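Local coordinates for protein aldehyde dehydrogenase 12 (Zea mays, PDB 6D97) that probably catalyses the NAD-dependent oxidation of L-glutamate gamma-semialdehyde to glutamate, the last step of proline catabolism in plants, at residues T26-V37 against T125-R136. Numbering follows the deposited sequence.
Sequences TPSFATVSPQEV and TVLDFFAKLIQR
Phe-129 stands up from the helix into the bend of the N-terminal loop, and Pro-27, Phe-29, Ala-30, Val-32 and Pro-34 gather round its ring. Chi1 of 169° sets CG opposite the backbone N and lifts the ring off the helix toward the loop. Pro-27 lays its CD 3.5 Å from Phe-129 CD1, the methyl of Ala-30 comes to CZ and CE1, and Pro-34 crosses the ring roughly at a right angle. Phe-29 presents its edge to the face of Phe-129 in an offset edge-to-face pair, planes at 89°. The same Phe-29 ring lies nearly parallel to Phe-130 but slid far aside; Phe-29 CZ comes to 3.6 Å from Phe-130 CE2, while Val-126 CG1 meets the edge of the Phe-29 ring.

Farther along the helix, Pro-34 rides close on the helix backbone, its CG 3.4 Å from Phe-129 O and its CB near Leu-133 N, and its CB also meets the side chain of Lys-132 at CB. Val-32 CG1 and Leu-133 CD2 meet tip to tip at 3.9 Å.

The polar grip belongs to Arg-136. Its chain bends at chi2 and chi3, bringing NH1 between two loop carbonyls: Arg-136 NH1 donates to Pro-34 O and to Val-37 O, each at 2.9 Å. Both bonds are bent at hydrogen and somewhat tilted from the guanidinium plane. NH2 adds a weak bond to Val-37 O and forms a salt bridge with Asp-64, which probably helps hold the group in place.

Phe-29, Phe-129 and Phe-130 form an aromatic cluster, and helices 229-240 and 105-121 pack against Phe-29. This is structural packing away from the NAD pocket: the N-terminal loop that leads to strand 43-49, with a type I beta turn at Pro-27 to Ala-30, running along helix 124-137 of the aldehyde dehydrogenase fold.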
# COMPACT_ATOMS: atom_id res chain seq x y z
N THR A 26 16.91 -39.54 -14.23
CA THR A 26 16.51 -38.76 -13.06
C THR A 26 17.51 -37.64 -12.82
O THR A 26 18.67 -37.75 -13.21
CB THR A 26 16.39 -39.65 -11.82
OG1 THR A 26 17.69 -39.95 -11.32
CG2 THR A 26 15.71 -40.95 -12.20
N PRO A 27 17.05 -36.55 -12.20
CA PRO A 27 17.92 -35.37 -12.00
C PRO A 27 19.06 -35.64 -11.04
O PRO A 27 19.06 -36.60 -10.27
CB PRO A 27 16.95 -34.33 -11.43
CG PRO A 27 15.60 -34.77 -11.89
CD PRO A 27 15.66 -36.27 -11.84
N SER A 28 20.03 -34.72 -11.07
CA SER A 28 21.27 -34.89 -10.32
C SER A 28 21.02 -34.93 -8.82
O SER A 28 21.60 -35.76 -8.11
CB SER A 28 22.24 -33.76 -10.67
OG SER A 28 23.22 -33.58 -9.66
N PHE A 29 20.15 -34.05 -8.32
CA PHE A 29 19.91 -33.99 -6.89
C PHE A 29 19.15 -35.21 -6.38
O PHE A 29 19.10 -35.44 -5.16
CB PHE A 29 19.12 -32.73 -6.55
CG PHE A 29 17.78 -32.66 -7.22
CD1 PHE A 29 16.68 -33.27 -6.65
CD2 PHE A 29 17.62 -31.97 -8.41
CE1 PHE A 29 15.44 -33.21 -7.26
CE2 PHE A 29 16.39 -31.90 -9.03
CZ PHE A 29 15.29 -32.52 -8.45
N ALA A 30 18.55 -36.00 -7.27
CA ALA A 30 17.63 -37.03 -6.85
C ALA A 30 18.36 -38.24 -6.28
O ALA A 30 19.43 -38.62 -6.75
CB ALA A 30 16.75 -37.46 -8.03
N THR A 31 17.77 -38.82 -5.24
CA THR A 31 18.20 -40.11 -4.71
C THR A 31 17.16 -41.20 -4.95
O THR A 31 17.29 -42.30 -4.41
CB THR A 31 18.50 -40.00 -3.21
OG1 THR A 31 17.34 -39.52 -2.51
CG2 THR A 31 19.66 -39.04 -2.96
N VAL A 32 16.14 -40.91 -5.76
CA VAL A 32 15.05 -41.84 -6.01
C VAL A 32 14.62 -41.73 -7.46
O VAL A 32 14.68 -40.66 -8.07
CB VAL A 32 13.86 -41.57 -5.05
CG1 VAL A 32 13.22 -40.22 -5.34
CG2 VAL A 32 12.82 -42.68 -5.15
N SER A 33 14.17 -42.85 -8.02
CA SER A 33 13.61 -42.90 -9.36
C SER A 33 12.12 -43.14 -9.23
O SER A 33 11.71 -44.25 -8.84
CB SER A 33 14.27 -44.00 -10.19
OG SER A 33 13.56 -44.22 -11.39
N PRO A 34 11.27 -42.15 -9.55
CA PRO A 34 9.83 -42.29 -9.25
C PRO A 34 9.19 -43.49 -9.89
O PRO A 34 8.30 -44.10 -9.29
CB PRO A 34 9.25 -40.98 -9.81
CG PRO A 34 10.39 -40.02 -9.75
CD PRO A 34 11.61 -40.82 -10.08
N GLN A 35 9.60 -43.86 -11.10
CA GLN A 35 8.97 -44.98 -11.79
C GLN A 35 9.56 -46.32 -11.40
O GLN A 35 8.91 -47.35 -11.60
CB GLN A 35 9.05 -44.77 -13.31
CG GLN A 35 10.39 -44.27 -13.83
CD GLN A 35 10.65 -42.80 -13.50
OE1 GLN A 35 11.59 -42.48 -12.78
NE2 GLN A 35 9.81 -41.92 -14.02
N GLU A 36 10.76 -46.34 -10.81
CA GLU A 36 11.42 -47.58 -10.43
C GLU A 36 11.03 -48.08 -9.04
O GLU A 36 11.02 -49.29 -8.81
CB GLU A 36 12.94 -47.39 -10.46
CG GLU A 36 13.69 -48.35 -11.37
CD GLU A 36 13.84 -47.83 -12.79
OE1 GLU A 36 12.81 -47.67 -13.48
OE2 GLU A 36 14.98 -47.57 -13.21
N VAL A 37 10.71 -47.17 -8.12
CA VAL A 37 10.58 -47.51 -6.71
C VAL A 37 9.42 -48.48 -6.49
O VAL A 37 8.29 -48.25 -6.95
CB VAL A 37 10.44 -46.24 -5.85
CG1 VAL A 37 9.32 -45.37 -6.36
CG2 VAL A 37 10.25 -46.63 -4.39
N THR A 125 12.37 -32.37 -17.53
CA THR A 125 12.68 -33.62 -16.85
C THR A 125 12.51 -33.49 -15.34
O THR A 125 12.21 -34.49 -14.67
CB THR A 125 14.11 -34.07 -17.18
OG1 THR A 125 15.04 -33.04 -16.82
CG2 THR A 125 14.23 -34.39 -18.66
N VAL A 126 12.69 -32.29 -14.78
CA VAL A 126 12.51 -32.12 -13.35
C VAL A 126 11.03 -31.99 -13.01
O VAL A 126 10.56 -32.53 -12.00
CB VAL A 126 13.31 -30.91 -12.84
CG1 VAL A 126 13.15 -30.75 -11.34
CG2 VAL A 126 14.78 -31.06 -13.22
N LEU A 127 10.27 -31.27 -13.85
CA LEU A 127 8.82 -31.25 -13.73
C LEU A 127 8.26 -32.67 -13.72
O LEU A 127 7.50 -33.05 -12.83
CB LEU A 127 8.20 -30.46 -14.89
CG LEU A 127 8.20 -28.93 -14.95
CD1 LEU A 127 7.83 -28.48 -16.35
CD2 LEU A 127 7.22 -28.35 -13.94
N ASP A 128 8.65 -33.46 -14.71
CA ASP A 128 8.14 -34.82 -14.82
C ASP A 128 8.57 -35.67 -13.62
O ASP A 128 7.78 -36.47 -13.11
CB ASP A 128 8.63 -35.44 -16.13
CG ASP A 128 8.11 -36.84 -16.33
OD1 ASP A 128 6.89 -37.00 -16.54
OD2 ASP A 128 8.93 -37.78 -16.28
N PHE A 129 9.81 -35.50 -13.17
CA PHE A 129 10.29 -36.22 -11.99
C PHE A 129 9.39 -35.98 -10.79
O PHE A 129 8.93 -36.92 -10.14
CB PHE A 129 11.73 -35.81 -11.69
CG PHE A 129 12.23 -36.28 -10.36
CD1 PHE A 129 12.80 -37.54 -10.22
CD2 PHE A 129 12.16 -35.46 -9.24
CE1 PHE A 129 13.27 -37.98 -9.00
CE2 PHE A 129 12.62 -35.89 -8.01
CZ PHE A 129 13.18 -37.15 -7.89
N PHE A 130 9.12 -34.71 -10.48
CA PHE A 130 8.32 -34.39 -9.31
C PHE A 130 6.86 -34.78 -9.50
O PHE A 130 6.21 -35.24 -8.55
CB PHE A 130 8.45 -32.90 -8.97
CG PHE A 130 9.63 -32.59 -8.10
CD1 PHE A 130 9.63 -32.96 -6.76
CD2 PHE A 130 10.73 -31.93 -8.61
CE1 PHE A 130 10.71 -32.68 -5.95
CE2 PHE A 130 11.81 -31.64 -7.80
CZ PHE A 130 11.80 -32.01 -6.47
N ALA A 131 6.33 -34.61 -10.71
CA ALA A 131 4.95 -35.03 -10.97
C ALA A 131 4.79 -36.53 -10.77
O ALA A 131 3.81 -36.98 -10.16
CB ALA A 131 4.54 -34.63 -12.38
N LYS A 132 5.74 -37.32 -11.27
CA LYS A 132 5.66 -38.77 -11.11
C LYS A 132 5.85 -39.17 -9.66
O LYS A 132 5.14 -40.06 -9.17
CB LYS A 132 6.70 -39.45 -11.99
CG LYS A 132 6.13 -40.14 -13.21
CD LYS A 132 6.59 -39.46 -14.47
CE LYS A 132 6.19 -40.26 -15.70
NZ LYS A 132 7.15 -40.06 -16.83
N LEU A 133 6.79 -38.55 -8.96
CA LEU A 133 7.01 -38.88 -7.55
C LEU A 133 5.78 -38.56 -6.72
O LEU A 133 5.42 -39.33 -5.82
CB LEU A 133 8.23 -38.14 -7.02
CG LEU A 133 8.77 -38.62 -5.68
CD1 LEU A 133 9.02 -40.11 -5.70
CD2 LEU A 133 10.05 -37.88 -5.34
N ILE A 134 5.14 -37.42 -6.99
CA ILE A 134 3.90 -37.07 -6.30
C ILE A 134 2.85 -38.15 -6.52
O ILE A 134 2.16 -38.58 -5.58
CB ILE A 134 3.39 -35.70 -6.78
CG1 ILE A 134 4.27 -34.58 -6.22
CG2 ILE A 134 1.93 -35.48 -6.40
CD1 ILE A 134 3.98 -33.23 -6.84
N GLN A 135 2.73 -38.61 -7.77
CA GLN A 135 1.74 -39.63 -8.11
C GLN A 135 1.93 -40.91 -7.32
O GLN A 135 0.94 -41.57 -6.96
CB GLN A 135 1.81 -39.95 -9.60
CG GLN A 135 1.00 -39.05 -10.50
CD GLN A 135 0.93 -39.58 -11.91
OE1 GLN A 135 1.91 -39.59 -12.64
NE2 GLN A 135 -0.25 -40.05 -12.30
N ARG A 136 3.17 -41.30 -7.06
CA ARG A 136 3.40 -42.59 -6.40
C ARG A 136 2.96 -42.58 -4.95
O ARG A 136 2.53 -43.61 -4.43
CB ARG A 136 4.88 -42.99 -6.51
CG ARG A 136 5.41 -43.24 -7.92
CD ARG A 136 4.67 -44.35 -8.65
NE ARG A 136 4.59 -45.58 -7.87
CZ ARG A 136 5.54 -46.51 -7.82
NH1 ARG A 136 6.66 -46.37 -8.51
NH2 ARG A 136 5.37 -47.59 -7.07